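Local coordinates for HD domain protein (Enterococcus faecalis, PDB 4LRL), which probably hydrolyses deoxyribonucleoside triphosphates to deoxyribonucleosides and triphosphate, under allosteric activation and inhibition by nucleotides that it binds, at residues H52-I55 with L56-N60. Numbering follows the deposited sequence.
Sequences HQVI and LDLIN. With DGT (2'-deoxyguanosine-5'-triphosphate), chain O.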
ATOM      1  N   HIS C  52      20.700 -10.159 -21.561  1.00 47.88           N
ATOM      2  CA  HIS C  52      21.166 -10.247 -22.945  1.00 48.29           C
ATOM      3  C   HIS C  52      21.801  -8.944 -23.410  1.00 47.73           C
ATOM      4  O   HIS C  52      21.261  -7.862 -23.171  1.00 46.34           O
ATOM      5  CB  HIS C  52      20.011 -10.602 -23.884  1.00 47.55           C
ATOM      6  CG  HIS C  52      19.396 -11.939 -23.614  1.00 49.69           C
ATOM      7  ND1 HIS C  52      18.370 -12.122 -22.706  1.00 49.63           N
ATOM      8  CD2 HIS C  52      19.657 -13.162 -24.138  1.00 51.77           C
ATOM      9  CE1 HIS C  52      18.029 -13.398 -22.683  1.00 49.80           C
ATOM     10  NE2 HIS C  52      18.796 -14.051 -23.541  1.00 51.69           N
ATOM     11  N   GLN C  53      22.940  -9.064 -24.090  1.00 48.42           N
ATOM     12  CA  GLN C  53      23.597  -7.933 -24.743  1.00 47.94           C
ATOM     13  C   GLN C  53      22.671  -7.252 -25.762  1.00 46.58           C
ATOM     14  O   GLN C  53      22.657  -6.030 -25.877  1.00 46.50           O
ATOM     15  CB  GLN C  53      24.895  -8.399 -25.419  1.00 50.21           C
ATOM     16  CG  GLN C  53      25.791  -7.282 -25.938  1.00 50.06           C
ATOM     17  CD  GLN C  53      26.331  -6.389 -24.823  1.00 49.03           C
ATOM     18  OE1 GLN C  53      27.154  -6.816 -24.010  1.00 48.71           O
ATOM     19  NE2 GLN C  53      25.877  -5.140 -24.792  1.00 46.54           N
ATOM     20  N   VAL C  54      21.896  -8.047 -26.494  1.00 45.92           N
ATOM     21  CA  VAL C  54      20.963  -7.522 -27.485  1.00 44.91           C
ATOM     22  C   VAL C  54      19.942  -6.574 -26.835  1.00 43.17           C
ATOM     23  O   VAL C  54      19.659  -5.498 -27.368  1.00 42.99           O
ATOM     24  CB  VAL C  54      20.237  -8.668 -28.237  1.00 44.82           C
ATOM     25  CG1 VAL C  54      19.086  -8.138 -29.085  1.00 42.93           C
ATOM     26  CG2 VAL C  54      21.220  -9.440 -29.101  1.00 46.58           C
ATOM     27  N   ILE C  55      19.408  -6.983 -25.681  1.00 41.91           N
ATOM     28  CA  ILE C  55      18.414  -6.204 -24.955  1.00 39.87           C
ATOM     29  C   ILE C  55      19.028  -4.909 -24.416  1.00 40.06           C
ATOM     30  O   ILE C  55      18.438  -3.839 -24.569  1.00 39.10           O
ATOM     31  CB  ILE C  55      17.758  -7.033 -23.814  1.00 39.01           C
ATOM     32  CG1 ILE C  55      17.080  -8.296 -24.373  1.00 38.71           C
ATOM     33  CG2 ILE C  55      16.789  -6.172 -22.986  1.00 37.09           C
ATOM     34  CD1 ILE C  55      15.981  -8.052 -25.414  1.00 37.60           C
ATOM     35  N   LEU C  56      20.214  -5.005 -23.813  1.00 41.08           N
ATOM     36  CA  LEU C  56      20.895  -3.821 -23.304  1.00 41.74           C
ATOM     37  C   LEU C  56      21.149  -2.812 -24.424  1.00 42.43           C
ATOM     38  O   LEU C  56      20.911  -1.609 -24.254  1.00 41.42           O
ATOM     39  CB  LEU C  56      22.203  -4.183 -22.601  1.00 43.41           C
ATOM     40  CG  LEU C  56      22.967  -2.982 -22.018  1.00 44.06           C
ATOM     41  CD1 LEU C  56      22.159  -2.279 -20.937  1.00 42.79           C
ATOM     42  CD2 LEU C  56      24.325  -3.379 -21.497  1.00 44.63           C
ATOM     43  N   ASP C  57      21.616  -3.319 -25.567  1.00 43.75           N
ATOM     44  CA  ASP C  57      21.866  -2.481 -26.741  1.00 44.68           C
ATOM     45  C   ASP C  57      20.586  -1.832 -27.269  1.00 43.20           C
ATOM     46  O   ASP C  57      20.596  -0.667 -27.674  1.00 43.40           O
ATOM     47  CB  ASP C  57      22.537  -3.284 -27.859  1.00 46.38           C
ATOM     48  CG  ASP C  57      23.978  -3.640 -27.548  1.00 47.79           C
ATOM     49  OD1 ASP C  57      24.578  -3.036 -26.632  1.00 48.24           O
ATOM     50  OD2 ASP C  57      24.514  -4.527 -28.238  1.00 48.63           O
ATOM     51  N   LEU C  58      19.488  -2.584 -27.269  1.00 41.81           N
ATOM     52  CA  LEU C  58      18.215  -2.036 -27.733  1.00 40.31           C
ATOM     53  C   LEU C  58      17.743  -0.910 -26.820  1.00 39.30           C
ATOM     54  O   LEU C  58      17.312   0.138 -27.306  1.00 39.40           O
ATOM     55  CB  LEU C  58      17.149  -3.124 -27.875  1.00 38.96           C
ATOM     56  CG  LEU C  58      17.255  -4.037 -29.108  1.00 39.89           C
ATOM     57  CD1 LEU C  58      16.229  -5.164 -29.014  1.00 37.55           C
ATOM     58  CD2 LEU C  58      17.095  -3.277 -30.429  1.00 38.86           C
ATOM     59  N   ILE C  59      17.851  -1.124 -25.505  1.00 38.54           N
ATOM     60  CA  ILE C  59      17.496  -0.112 -24.511  1.00 37.12           C
ATOM     61  C   ILE C  59      18.315   1.150 -24.716  1.00 38.10           C
ATOM     62  O   ILE C  59      17.795   2.254 -24.653  1.00 37.54           O
ATOM     63  CB  ILE C  59      17.697  -0.645 -23.063  1.00 37.10           C
ATOM     64  CG1 ILE C  59      16.657  -1.734 -22.764  1.00 35.34           C
ATOM     65  CG2 ILE C  59      17.649   0.506 -22.034  1.00 35.06           C
ATOM     66  CD1 ILE C  59      16.885  -2.502 -21.485  1.00 34.79           C
ATOM     67  N   ASN C  60      19.602   0.961 -24.985  1.00 39.85           N
ATOM     68  CA  ASN C  60      20.541   2.053 -25.161  1.00 41.17           C
ATOM     69  C   ASN C  60      20.434   2.757 -26.510  1.00 42.02           C
ATOM     70  O   ASN C  60      21.010   3.837 -26.685  1.00 42.83           O
ATOM     71  CB  ASN C  60      21.973   1.557 -24.931  1.00 42.66           C
ATOM     72  CG  ASN C  60      22.316   1.423 -23.458  1.00 42.43           C
ATOM     73  OD1 ASN C  60      21.653   2.004 -22.592  1.00 39.32           O
ATOM     74  ND2 ASN C  60      23.369   0.666 -23.166  1.00 42.99           N
TER
HETATM   75  PG  DGT O 502      28.253   0.026 -17.550  0.75 67.35           P
HETATM   76  O1G DGT O 502      29.323   0.310 -18.585  0.75 67.03           O
HETATM   77  O2G DGT O 502      26.944  -0.477 -18.114  0.75 66.38           O
HETATM   78  O3G DGT O 502      28.775  -0.759 -16.361  0.75 66.74           O
HETATM   79  O3B DGT O 502      27.883   1.492 -16.986  1.00 64.08           O
HETATM   80  PB  DGT O 502      27.213   1.693 -15.535  1.00 62.53           P
HETATM   81  O1B DGT O 502      26.544   0.412 -15.110  1.00 60.91           O
HETATM   82  O2B DGT O 502      28.243   2.331 -14.628  1.00 63.09           O
HETATM   83  O3A DGT O 502      26.105   2.834 -15.835  1.00 57.89           O
HETATM   84  PA  DGT O 502      24.866   2.666 -16.850  1.00 52.79           P
HETATM   85  O1A DGT O 502      24.794   1.280 -17.411  1.00 52.66           O
HETATM   86  O2A DGT O 502      24.877   3.831 -17.806  1.00 52.65           O
HETATM   87  O5' DGT O 502      23.619   2.857 -15.850  1.00 52.97           O
HETATM   88  C5' DGT O 502      23.614   2.237 -14.563  1.00 49.53           C
HETATM   89  C4' DGT O 502      22.279   2.465 -13.865  1.00 46.92           C
HETATM   90  O4' DGT O 502      21.412   3.247 -14.687  1.00 45.18           O
HETATM   91  C3' DGT O 502      21.566   1.146 -13.609  1.00 47.07           C
HETATM   92  O3' DGT O 502      21.147   1.097 -12.234  1.00 48.00           O
HETATM   93  C2' DGT O 502      20.363   1.137 -14.537  1.00 45.19           C
HETATM   94  C1' DGT O 502      20.128   2.624 -14.759  1.00 44.00           C
HETATM   95  N9  DGT O 502      19.469   2.974 -16.045  1.00 41.65           N
HETATM   96  C8  DGT O 502      18.275   3.577 -16.150  1.00 41.61           C
HETATM   97  N7  DGT O 502      17.934   3.792 -17.442  1.00 41.30           N
HETATM   98  C5  DGT O 502      18.936   3.316 -18.190  1.00 40.23           C
HETATM   99  C6  DGT O 502      19.214   3.224 -19.635  1.00 39.52           C
HETATM  100  O6  DGT O 502      18.388   3.672 -20.459  1.00 40.18           O
HETATM  101  N1  DGT O 502      20.369   2.656 -20.013  1.00 39.19           N
HETATM  102  C2  DGT O 502      21.271   2.175 -19.128  1.00 38.57           C
HETATM  103  N2  DGT O 502      22.412   1.616 -19.586  1.00 35.90           N
HETATM  104  N3  DGT O 502      21.078   2.230 -17.782  1.00 40.19           N
HETATM  105  C4  DGT O 502      19.946   2.777 -17.268  1.00 40.46           C
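Q53 reaches one turn along helix 53-60 to D57, its NE2 donating to D57 OD1 at 3.1 Å. The bond is bent (N-H...O 142°): OD1 lies close to the amide plane, but the amide nitrogen comes from above the carboxylate, whose plane is turned 35° from the amide. With CG anti to the backbone N (chi1 -170°), the Q53 chain folds at chi2, and the bend brings NE2 back along the helix to D57 and within 4.0 Å of L56 CD2. The other carboxylate oxygen, OD2, is hydrogen-bonded to Y29 OH, so D57 ties the helix to the N-terminal segment. V54 CG1 and L58 CD1 lie side by side 4.1 Å apart; in a second buried pair I55 CG2 meets I59 CD1 at 4.0 Å. Beneath these side chains run i to i+4 backbone bonds, beginning with L56 N to O of the N-cap residue H52 (3.1 Å). Farther along, N60 OD1 accepts from both N1 (3.0 Å) and N2 (3.1 Å) of the dGTP, a forked contact consistent with recognition of guanine. I59 CG2 abuts O6; Q65 (itself bonded to I59 O), K38, R68, and R350 and K354 of the second subunit also hydrogen-bond the nucleotide, completing an inter-subunit site, probably allosteric. The helix directly follows strand 46-52; L56 packs on L34 and K38 of strand 33-42, whereas V54 and L58 face helices 124-133 and 167-175.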